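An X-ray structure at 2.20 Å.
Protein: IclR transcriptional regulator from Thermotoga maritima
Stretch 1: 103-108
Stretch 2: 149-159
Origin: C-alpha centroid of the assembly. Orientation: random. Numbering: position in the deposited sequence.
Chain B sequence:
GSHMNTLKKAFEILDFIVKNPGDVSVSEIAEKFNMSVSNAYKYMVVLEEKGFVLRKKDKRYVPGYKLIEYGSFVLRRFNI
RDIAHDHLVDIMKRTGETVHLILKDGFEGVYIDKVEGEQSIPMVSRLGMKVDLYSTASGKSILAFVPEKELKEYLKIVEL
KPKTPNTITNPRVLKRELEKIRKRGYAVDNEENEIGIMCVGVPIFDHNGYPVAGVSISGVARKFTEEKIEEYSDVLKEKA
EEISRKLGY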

# COMPACT_ATOMS: atom_id res chain seq x y z
N LEU B 103 -11.18 -24.50 -20.50
CA LEU B 103 -12.14 -24.63 -21.60
C LEU B 103 -11.53 -25.47 -22.70
O LEU B 103 -10.43 -25.17 -23.15
CB LEU B 103 -12.48 -23.25 -22.18
CG LEU B 103 -13.41 -23.15 -23.40
CD1 LEU B 103 -14.82 -23.58 -23.03
CD2 LEU B 103 -13.42 -21.71 -23.90
N LYS B 104 -12.24 -26.51 -23.13
CA LYS B 104 -11.79 -27.41 -24.19
C LYS B 104 -11.84 -26.71 -25.55
O LYS B 104 -12.91 -26.32 -26.00
CB LYS B 104 -12.69 -28.65 -24.21
CG LYS B 104 -12.68 -29.46 -25.51
CD LYS B 104 -11.50 -30.41 -25.61
CE LYS B 104 -11.81 -31.56 -26.56
NZ LYS B 104 -12.08 -31.07 -27.94
N ASP B 105 -10.69 -26.54 -26.20
CA ASP B 105 -10.65 -25.89 -27.51
C ASP B 105 -9.76 -26.67 -28.47
O ASP B 105 -8.58 -26.36 -28.65
CB ASP B 105 -10.14 -24.45 -27.39
CG ASP B 105 -10.36 -23.65 -28.65
OD1 ASP B 105 -11.53 -23.52 -29.07
OD2 ASP B 105 -9.37 -23.14 -29.22
N GLY B 106 -10.35 -27.69 -29.10
CA GLY B 106 -9.61 -28.54 -30.00
C GLY B 106 -8.79 -29.55 -29.21
O GLY B 106 -9.33 -30.29 -28.38
N PHE B 107 -7.49 -29.55 -29.46
CA PHE B 107 -6.54 -30.44 -28.81
C PHE B 107 -5.73 -29.67 -27.77
O PHE B 107 -4.63 -30.08 -27.37
CB PHE B 107 -5.60 -31.05 -29.86
CG PHE B 107 -6.27 -32.05 -30.78
CD1 PHE B 107 -7.65 -32.06 -30.94
CD2 PHE B 107 -5.51 -32.98 -31.48
CE1 PHE B 107 -8.27 -32.97 -31.80
CE2 PHE B 107 -6.11 -33.89 -32.35
CZ PHE B 107 -7.50 -33.89 -32.50
N GLU B 108 -6.28 -28.53 -27.37
CA GLU B 108 -5.68 -27.67 -26.35
C GLU B 108 -6.76 -27.25 -25.36
O GLU B 108 -7.96 -27.42 -25.60
CB GLU B 108 -5.10 -26.40 -26.97
CG GLU B 108 -3.67 -26.52 -27.44
CD GLU B 108 -3.11 -25.19 -27.86
OE1 GLU B 108 -3.73 -24.53 -28.72
OE2 GLU B 108 -2.04 -24.79 -27.34
N LYS B 149 -13.17 -41.79 -31.53
CA LYS B 149 -12.75 -41.38 -32.87
C LYS B 149 -11.85 -40.16 -32.79
O LYS B 149 -10.69 -40.19 -33.23
CB LYS B 149 -13.98 -41.05 -33.71
CG LYS B 149 -13.68 -40.44 -35.06
CD LYS B 149 -14.95 -39.96 -35.73
CE LYS B 149 -14.66 -39.24 -37.04
NZ LYS B 149 -15.88 -38.61 -37.60
N GLU B 150 -12.40 -39.08 -32.24
CA GLU B 150 -11.67 -37.83 -32.08
C GLU B 150 -10.40 -38.13 -31.30
O GLU B 150 -9.31 -37.66 -31.64
CB GLU B 150 -12.52 -36.83 -31.30
CG GLU B 150 -11.98 -35.41 -31.32
CD GLU B 150 -12.45 -34.59 -30.14
OE1 GLU B 150 -13.66 -34.61 -29.84
OE2 GLU B 150 -11.61 -33.92 -29.51
N LEU B 151 -10.57 -38.92 -30.24
CA LEU B 151 -9.46 -39.32 -29.37
C LEU B 151 -8.31 -39.88 -30.19
O LEU B 151 -7.22 -39.30 -30.26
CB LEU B 151 -9.94 -40.38 -28.37
CG LEU B 151 -8.89 -41.00 -27.44
CD1 LEU B 151 -8.29 -39.92 -26.55
CD2 LEU B 151 -9.54 -42.08 -26.59
N LYS B 152 -8.60 -41.01 -30.83
CA LYS B 152 -7.64 -41.71 -31.67
C LYS B 152 -6.79 -40.75 -32.50
O LYS B 152 -5.58 -40.95 -32.65
CB LYS B 152 -8.39 -42.69 -32.59
CG LYS B 152 -9.19 -43.74 -31.80
CD LYS B 152 -10.03 -44.64 -32.70
CE LYS B 152 -10.79 -45.67 -31.87
NZ LYS B 152 -11.66 -46.53 -32.71
N GLU B 153 -7.41 -39.70 -33.01
CA GLU B 153 -6.68 -38.73 -33.81
C GLU B 153 -5.74 -37.90 -32.96
O GLU B 153 -4.63 -37.57 -33.40
CB GLU B 153 -7.63 -37.78 -34.54
CG GLU B 153 -6.87 -36.88 -35.50
CD GLU B 153 -7.69 -35.73 -36.01
OE1 GLU B 153 -7.93 -34.77 -35.24
OE2 GLU B 153 -8.11 -35.78 -37.19
N TYR B 154 -6.17 -37.54 -31.75
CA TYR B 154 -5.33 -36.74 -30.86
C TYR B 154 -3.98 -37.43 -30.67
O TYR B 154 -2.93 -36.85 -30.97
CB TYR B 154 -5.99 -36.55 -29.49
CG TYR B 154 -5.14 -35.77 -28.49
CD1 TYR B 154 -5.17 -34.38 -28.46
CD2 TYR B 154 -4.28 -36.43 -27.61
CE1 TYR B 154 -4.36 -33.66 -27.57
CE2 TYR B 154 -3.47 -35.72 -26.72
CZ TYR B 154 -3.52 -34.33 -26.70
OH TYR B 154 -2.72 -33.62 -25.84
N LEU B 155 -4.03 -38.65 -30.15
CA LEU B 155 -2.82 -39.43 -29.89
C LEU B 155 -2.01 -39.52 -31.17
O LEU B 155 -0.78 -39.59 -31.15
CB LEU B 155 -3.18 -40.84 -29.41
CG LEU B 155 -4.00 -40.97 -28.12
CD1 LEU B 155 -5.38 -40.37 -28.32
CD2 LEU B 155 -4.12 -42.44 -27.74
N LYS B 156 -2.73 -39.49 -32.28
CA LYS B 156 -2.12 -39.56 -33.60
C LYS B 156 -1.39 -38.27 -33.98
O LYS B 156 -0.31 -38.32 -34.57
CB LYS B 156 -3.19 -39.89 -34.64
CG LYS B 156 -3.58 -41.37 -34.72
CD LYS B 156 -4.83 -41.59 -35.59
CE LYS B 156 -4.91 -40.62 -36.77
NZ LYS B 156 -3.77 -40.71 -37.73
N ILE B 157 -1.98 -37.12 -33.65
CA ILE B 157 -1.39 -35.83 -33.99
C ILE B 157 -0.45 -35.24 -32.93
O ILE B 157 0.77 -35.21 -33.11
CB ILE B 157 -2.50 -34.77 -34.28
CG1 ILE B 157 -3.43 -35.27 -35.39
CG2 ILE B 157 -1.86 -33.44 -34.68
CD1 ILE B 157 -4.57 -34.32 -35.73
N VAL B 158 -1.04 -34.78 -31.83
CA VAL B 158 -0.33 -34.16 -30.72
C VAL B 158 0.91 -34.87 -30.20
O VAL B 158 0.87 -36.06 -29.88
CB VAL B 158 -1.28 -33.94 -29.54
CG1 VAL B 158 -0.54 -33.33 -28.37
CG2 VAL B 158 -2.43 -33.04 -29.98
N GLU B 159 2.02 -34.13 -30.12
CA GLU B 159 3.27 -34.68 -29.60
C GLU B 159 3.13 -34.79 -28.08
O GLU B 159 2.16 -34.27 -27.50
CB GLU B 159 4.45 -33.75 -29.96
CG GLU B 159 5.76 -34.08 -29.24
CD GLU B 159 6.90 -33.13 -29.58
OE1 GLU B 159 6.67 -31.91 -29.69
OE2 GLU B 159 8.06 -33.60 -29.71
O HOH W 1 -1.81 -31.20 -25.91

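Residues 103-105 belong to a strand that begins earlier in the chain. A tight turn follows. It is closed by a hydrogen bond from Asp105 N to Glu108 O at 2.9 Å, with a weak return bond from Glu108 N to Asp105 O at 3.4 Å. Gly106 sits in this turn with phi 79° and psi -124°. A positive phi favours glycine, which has no side chain to strain the backbone. Phe107 follows with phi -105° and psi 20°.

The second stretch is mostly helix. Its backbone bonds include Tyr154 N to Glu150 O at 3.1 Å and Ile157 N to Glu153 O at 2.7 Å. Val158, with phi -47° and psi 128°, has left the helical conformation. The CA atoms nearest each other across the stretches are those of Phe107 and Tyr154, 6.7 Å apart. No direct backbone hydrogen bond joins the two stretches, so side chains make the contact, with help from one water.

Phe107 is the centre of the contact. Its CA-to-CB bond points toward the helix, and chi1 is in the m well at -70°. Of the 316 Å² buried between the stretches, counting both sides, Phe107 supplies 155 Å². A flat, apolar ring suits this place because it can touch several helix residues at once. Tyr154 CB lies over one face of the ring, 4.3 Å from its centroid and 25° off the normal, in a CH-pi contact. The two aromatic rings meet obliquely, with centroids 5.2 Å apart and planes at 53°. Their closest side-chain atoms are Phe107 CD2 and Tyr154 CD1, at 3.3 Å.

Val158 and Ile157 both direct CA-to-CB toward the turn. Val158 CG2 lies at the ring edge, 3.4 Å from Phe107 CD2. Ile157 CD1 is 3.7 Å from Phe107 CE2. These aliphatic groups extend the apolar surface around the ring. Glu153 also comes close, with OE1 2.9 Å from Phe107 CZ.

A polar link lies beside this apolar contact. Lys104 and Glu150 both start sideways, but the ends of their side chains come nearer to the opposing stretch. Lys104 NZ and Glu150 OE2 form a salt bridge at 3.3 Å, which includes a weak hydrogen bond. Lys104 NZ also donates to Gly106 O at 2.9 Å. The lysine thus ties the turn to its own strand while reaching the helix. Its length and charge suit both tasks. Lys104 NZ and Glu150 OE1 are also hydrogen-bonded elsewhere in the structure.

Tyr154 is buried, yet its hydroxyl has a polar partner. Water 1 lies 2.6 Å from Tyr154 OH and donates a weak hydrogen bond to Phe107 O at 3.4 Å. The water therefore bridges the tyrosine to the turn backbone. Tyrosine suits this position: its CB and ring pack against Phe107, while its hydroxyl binds the water.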